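Local coordinates for protein sorting nexin-3 (Saccharomyces cerevisiae, PDB 1OCS) that binds phosphatidylinositol 3-phosphate and helps retrieve late Golgi membrane proteins from the prevacuolar compartment by engaging their cytosolic tails, at residues N34-T45 with F57-L68. Residues are numbered along the deposited sequence; the frame is centred on the assembly and turned at random.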
loop_
_atom_site.group_PDB
_atom_site.type_symbol
_atom_site.label_atom_id
_atom_site.label_comp_id
_atom_site.label_asym_id
_atom_site.label_seq_id
_atom_site.Cartn_x
_atom_site.Cartn_y
_atom_site.Cartn_z
ATOM N N ASN A 34 10.311 5.686 17.925
ATOM C CA ASN A 34 9.604 5.707 16.651
ATOM C C ASN A 34 8.746 4.454 16.551
ATOM O O ASN A 34 9.076 3.415 17.128
ATOM C CB ASN A 34 10.590 5.704 15.481
ATOM C CG ASN A 34 11.290 7.035 15.295
ATOM O OD1 ASN A 34 12.352 7.100 14.680
ATOM N ND2 ASN A 34 10.692 8.102 15.807
ATOM N N PHE A 35 7.646 4.558 15.819
ATOM C CA PHE A 35 6.767 3.421 15.615
ATOM C C PHE A 35 5.930 3.669 14.375
ATOM O O PHE A 35 5.698 4.816 13.983
ATOM C CB PHE A 35 5.842 3.209 16.826
ATOM C CG PHE A 35 4.671 4.162 16.880
ATOM C CD1 PHE A 35 3.489 3.878 16.198
ATOM C CD2 PHE A 35 4.757 5.352 17.598
ATOM C CE1 PHE A 35 2.407 4.770 16.230
ATOM C CE2 PHE A 35 3.686 6.247 17.636
ATOM C CZ PHE A 35 2.510 5.955 16.951
ATOM N N LEU A 36 5.502 2.582 13.753
ATOM C CA LEU A 36 4.638 2.651 12.589
ATOM C C LEU A 36 3.786 1.396 12.606
ATOM O O LEU A 36 4.303 0.276 12.627
ATOM C CB LEU A 36 5.438 2.735 11.280
ATOM C CG LEU A 36 4.543 2.899 10.034
ATOM C CD1 LEU A 36 5.269 3.695 8.947
ATOM C CD2 LEU A 36 4.127 1.520 9.518
ATOM N N GLU A 37 2.476 1.596 12.635
ATOM C CA GLU A 37 1.519 0.503 12.624
ATOM C C GLU A 37 0.817 0.619 11.279
ATOM O O GLU A 37 0.483 1.720 10.845
ATOM C CB GLU A 37 0.486 0.682 13.743
ATOM C CG GLU A 37 1.085 0.810 15.134
ATOM C CD GLU A 37 0.141 1.490 16.108
ATOM O OE1 GLU A 37 0.554 1.736 17.258
ATOM O OE2 GLU A 37 -1.012 1.781 15.721
ATOM N N ILE A 38 0.599 -0.500 10.607
ATOM C CA ILE A 38 -0.091 -0.431 9.334
ATOM C C ILE A 38 -0.800 -1.728 9.025
ATOM O O ILE A 38 -0.327 -2.821 9.363
ATOM C CB ILE A 38 0.871 -0.074 8.178
ATOM C CG1 ILE A 38 0.061 0.293 6.931
ATOM C CG2 ILE A 38 1.812 -1.239 7.890
ATOM C CD1 ILE A 38 0.850 1.105 5.910
ATOM N N GLU A 39 -1.954 -1.592 8.387
ATOM C CA GLU A 39 -2.755 -2.738 8.018
ATOM C C GLU A 39 -3.517 -2.453 6.731
ATOM O O GLU A 39 -3.908 -1.315 6.465
ATOM C CB GLU A 39 -3.741 -3.063 9.146
ATOM C CG GLU A 39 -4.707 -4.194 8.825
ATOM C CD GLU A 39 -5.633 -4.528 9.988
ATOM O OE1 GLU A 39 -6.488 -5.430 9.830
ATOM O OE2 GLU A 39 -5.501 -3.888 11.057
ATOM N N VAL A 40 -3.695 -3.493 5.927
ATOM C CA VAL A 40 -4.446 -3.395 4.685
ATOM C C VAL A 40 -5.647 -4.296 4.924
ATOM O O VAL A 40 -5.490 -5.471 5.242
ATOM C CB VAL A 40 -3.633 -3.915 3.481
ATOM C CG1 VAL A 40 -4.466 -3.809 2.199
ATOM C CG2 VAL A 40 -2.343 -3.110 3.342
ATOM N N HIS A 41 -6.843 -3.742 4.799
ATOM C CA HIS A 41 -8.049 -4.516 5.038
ATOM C C HIS A 41 -9.242 -3.824 4.387
ATOM O O HIS A 41 -9.078 -2.980 3.507
ATOM C CB HIS A 41 -8.275 -4.632 6.549
ATOM C CG HIS A 41 -8.732 -3.357 7.184
ATOM N ND1 HIS A 41 -8.116 -2.147 6.944
ATOM C CD2 HIS A 41 -9.767 -3.093 8.015
ATOM C CE1 HIS A 41 -8.755 -1.192 7.596
ATOM N NE2 HIS A 41 -9.761 -1.740 8.253
ATOM N N ASN A 42 -10.443 -4.193 4.818
ATOM C CA ASN A 42 -11.667 -3.586 4.300
ATOM C C ASN A 42 -11.734 -3.536 2.769
ATOM O O ASN A 42 -11.960 -2.476 2.182
ATOM C CB ASN A 42 -11.805 -2.167 4.859
ATOM C CG ASN A 42 -13.170 -1.557 4.590
ATOM O OD1 ASN A 42 -13.314 -0.333 4.556
ATOM N ND2 ASN A 42 -14.181 -2.403 4.419
ATOM N N PRO A 43 -11.534 -4.679 2.099
ATOM C CA PRO A 43 -11.603 -4.649 0.636
ATOM C C PRO A 43 -13.029 -4.335 0.194
ATOM O O PRO A 43 -13.993 -4.750 0.845
ATOM C CB PRO A 43 -11.166 -6.058 0.244
ATOM C CG PRO A 43 -11.656 -6.889 1.398
ATOM C CD PRO A 43 -11.267 -6.043 2.589
ATOM N N LYS A 44 -13.164 -3.595 -0.899
ATOM C CA LYS A 44 -14.480 -3.240 -1.412
ATOM C C LYS A 44 -14.540 -3.257 -2.934
ATOM O O LYS A 44 -13.709 -2.647 -3.608
ATOM C CB LYS A 44 -14.891 -1.848 -0.916
ATOM C CG LYS A 44 -15.337 -1.803 0.542
ATOM C CD LYS A 44 -15.391 -0.369 1.079
ATOM C CE LYS A 44 -16.367 0.511 0.308
ATOM N NZ LYS A 44 -16.290 1.936 0.761
ATOM N N THR A 45 -15.524 -3.966 -3.475
ATOM C CA THR A 45 -15.707 -4.005 -4.914
ATOM C C THR A 45 -16.841 -3.041 -5.201
ATOM O O THR A 45 -17.962 -3.212 -4.715
ATOM C CB THR A 45 -16.063 -5.408 -5.403
ATOM O OG1 THR A 45 -14.915 -6.248 -5.257
ATOM C CG2 THR A 45 -16.478 -5.380 -6.878
ATOM N N PHE A 57 -14.668 -2.184 -9.967
ATOM C CA PHE A 57 -13.292 -2.338 -9.511
ATOM C C PHE A 57 -13.256 -2.533 -8.003
ATOM O O PHE A 57 -14.243 -2.274 -7.310
ATOM C CB PHE A 57 -12.475 -1.092 -9.885
ATOM C CG PHE A 57 -12.724 0.102 -8.987
ATOM C CD1 PHE A 57 -11.863 0.386 -7.927
ATOM C CD2 PHE A 57 -13.819 0.937 -9.197
ATOM C CE1 PHE A 57 -12.089 1.485 -7.092
ATOM C CE2 PHE A 57 -14.055 2.036 -8.368
ATOM C CZ PHE A 57 -13.188 2.313 -7.314
ATOM N N THR A 58 -12.125 -3.002 -7.487
ATOM C CA THR A 58 -12.012 -3.165 -6.048
ATOM C C THR A 58 -10.767 -2.475 -5.518
ATOM O O THR A 58 -9.733 -2.398 -6.192
ATOM C CB THR A 58 -12.020 -4.665 -5.602
ATOM O OG1 THR A 58 -10.765 -5.007 -5.017
ATOM C CG2 THR A 58 -12.314 -5.585 -6.760
ATOM N N ASP A 59 -10.887 -1.905 -4.328
ATOM C CA ASP A 59 -9.740 -1.263 -3.717
ATOM C C ASP A 59 -9.684 -1.688 -2.262
ATOM O O ASP A 59 -10.627 -2.300 -1.747
ATOM C CB ASP A 59 -9.786 0.263 -3.885
ATOM C CG ASP A 59 -11.024 0.897 -3.284
ATOM O OD1 ASP A 59 -11.178 2.120 -3.476
ATOM O OD2 ASP A 59 -11.829 0.195 -2.631
ATOM N N TYR A 60 -8.568 -1.391 -1.614
ATOM C CA TYR A 60 -8.354 -1.788 -0.235
ATOM C C TYR A 60 -8.008 -0.594 0.628
ATOM O O TYR A 60 -7.384 0.359 0.165
ATOM C CB TYR A 60 -7.211 -2.804 -0.172
ATOM C CG TYR A 60 -7.373 -3.946 -1.152
ATOM C CD1 TYR A 60 -7.194 -3.745 -2.523
ATOM C CD2 TYR A 60 -7.763 -5.211 -0.716
ATOM C CE1 TYR A 60 -7.407 -4.773 -3.438
ATOM C CE2 TYR A 60 -7.977 -6.248 -1.623
ATOM C CZ TYR A 60 -7.801 -6.020 -2.980
ATOM O OH TYR A 60 -8.049 -7.030 -3.878
ATOM N N GLU A 61 -8.413 -0.651 1.887
ATOM C CA GLU A 61 -8.112 0.434 2.799
ATOM C C GLU A 61 -6.784 0.195 3.512
ATOM O O GLU A 61 -6.485 -0.916 3.954
ATOM C CB GLU A 61 -9.221 0.586 3.845
ATOM C CG GLU A 61 -8.919 1.644 4.894
ATOM C CD GLU A 61 -10.012 1.758 5.939
ATOM O OE1 GLU A 61 -11.146 2.114 5.571
ATOM O OE2 GLU A 61 -9.737 1.489 7.123
ATOM N N ILE A 62 -5.978 1.245 3.588
ATOM C CA ILE A 62 -4.717 1.174 4.298
ATOM C C ILE A 62 -4.889 2.104 5.495
ATOM O O ILE A 62 -5.236 3.275 5.338
ATOM C CB ILE A 62 -3.528 1.685 3.457
ATOM C CG1 ILE A 62 -3.360 0.834 2.192
ATOM C CG2 ILE A 62 -2.245 1.615 4.291
ATOM C CD1 ILE A 62 -2.173 1.247 1.337
ATOM N N ILE A 63 -4.695 1.572 6.694
ATOM C CA ILE A 63 -4.798 2.388 7.893
ATOM C C ILE A 63 -3.420 2.358 8.535
ATOM O O ILE A 63 -2.849 1.288 8.758
ATOM C CB ILE A 63 -5.877 1.857 8.872
ATOM C CG1 ILE A 63 -5.851 2.691 10.156
ATOM C CG2 ILE A 63 -5.669 0.379 9.148
ATOM C CD1 ILE A 63 -6.793 2.196 11.240
ATOM N N CYS A 64 -2.886 3.542 8.816
ATOM C CA CYS A 64 -1.556 3.671 9.388
ATOM C C CYS A 64 -1.503 4.691 10.523
ATOM O O CYS A 64 -2.159 5.732 10.467
ATOM C CB CYS A 64 -0.578 4.081 8.275
ATOM S SG CYS A 64 1.149 4.373 8.772
ATOM N N ARG A 65 -0.733 4.369 11.557
ATOM C CA ARG A 65 -0.522 5.261 12.698
ATOM C C ARG A 65 0.979 5.328 12.868
ATOM O O ARG A 65 1.649 4.299 12.857
ATOM C CB ARG A 65 -1.120 4.702 13.988
ATOM C CG ARG A 65 -2.569 5.041 14.228
ATOM C CD ARG A 65 -2.786 5.287 15.726
ATOM N NE ARG A 65 -2.128 4.264 16.538
ATOM C CZ ARG A 65 -2.136 4.242 17.867
ATOM N NH1 ARG A 65 -1.505 3.271 18.521
ATOM N NH2 ARG A 65 -2.779 5.188 18.541
ATOM N N THR A 66 1.521 6.525 13.039
ATOM C CA THR A 66 2.960 6.634 13.187
ATOM C C THR A 66 3.364 7.958 13.815
ATOM O O THR A 66 2.554 8.885 13.894
ATOM C CB THR A 66 3.651 6.507 11.801
ATOM O OG1 THR A 66 5.071 6.450 11.966
ATOM C CG2 THR A 66 3.310 7.712 10.925
ATOM N N ASN A 67 4.610 8.029 14.278
ATOM C CA ASN A 67 5.155 9.260 14.836
ATOM C C ASN A 67 6.502 9.539 14.149
ATOM O O ASN A 67 7.286 10.368 14.611
ATOM C CB ASN A 67 5.338 9.146 16.357
ATOM C CG ASN A 67 6.442 8.186 16.745
ATOM O OD1 ASN A 67 6.903 7.384 15.929
ATOM N ND2 ASN A 67 6.866 8.253 18.006
ATOM N N LEU A 68 6.763 8.837 13.042
ATOM C CA LEU A 68 8.008 9.019 12.281
ATOM C C LEU A 68 8.121 10.448 11.749
ATOM O O LEU A 68 7.163 10.997 11.200
ATOM C CB LEU A 68 8.074 8.026 11.116
ATOM C CG LEU A 68 8.342 6.562 11.485
ATOM C CD1 LEU A 68 8.102 5.659 10.275
ATOM C CD2 LEU A 68 9.776 6.424 11.987
#
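Asn67 lies against one face of the Phe35 ring: its backbone N stands 3.9 Å above the ring plane, offset toward the rim, and its side-chain amide is inclined 39° to the ring. The edge of the Arg65 guanidinium meets the Glu37 carboxylate. This side-on salt bridge uses two nitrogens, NE reaching Glu37 OE2 at 2.8 Å and NH1 reaching Glu37 OE1 at 2.9 Å; OE1 receives NH1 on its syn lone pair. The Glu37 chain runs extended beyond CG, whereas the Arg65 chain bends at chi2 (-143°) and chi3 (-45°), which turns the NE/NH1 edge of its guanidinium onto the acid. Pro43 CB packs 3.6 Å from CD2 of Tyr60.

Strands 36-45 and 57-66 form an antiparallel hairpin with paired backbone bonds at Glu37-Arg65, Glu39-Ile63, His41-Glu61 and Lys44-Asp59; a beta bulge between His41 and Lys44 shifts the register by one. Leu36, Ile38, Val40, Ile62 and Cys64 share the face turned to the helices, where Ile38 CD1 packs 3.5 Å from Ile62 CG2 and Ile155 of helix 149-156 touches both Ile38 and Cys64. The other face carries Glu37, Glu39, His41, Glu61, Ile63 and Arg65. Strand 75-81 completes the three-stranded sheet of the PX domain beside 57-66, and its Arg79 forms a salt bridge with Asp59.

At the end of the hairpin away from its connecting loop, Asn67 OD1 accepts from Phe35 N, and Phe35 O takes the Thr66 hydroxyl at 2.7 Å. Thr66 OG1 also accepts from Leu68 N, an ST turn. Tyr60 and Phe57 touch the phosphoinositide-binding Arg127 and Arg81, the latter through a cation-pi contact. The chemistry thus divides largely by face, mainly apolar toward the helices and mostly polar or charged on the other, where Ile63 is an exception, while side-chain bonds from Thr66 and Asn67 to the Phe35 backbone continue the link just beyond the last bridge, Leu36 with Thr66.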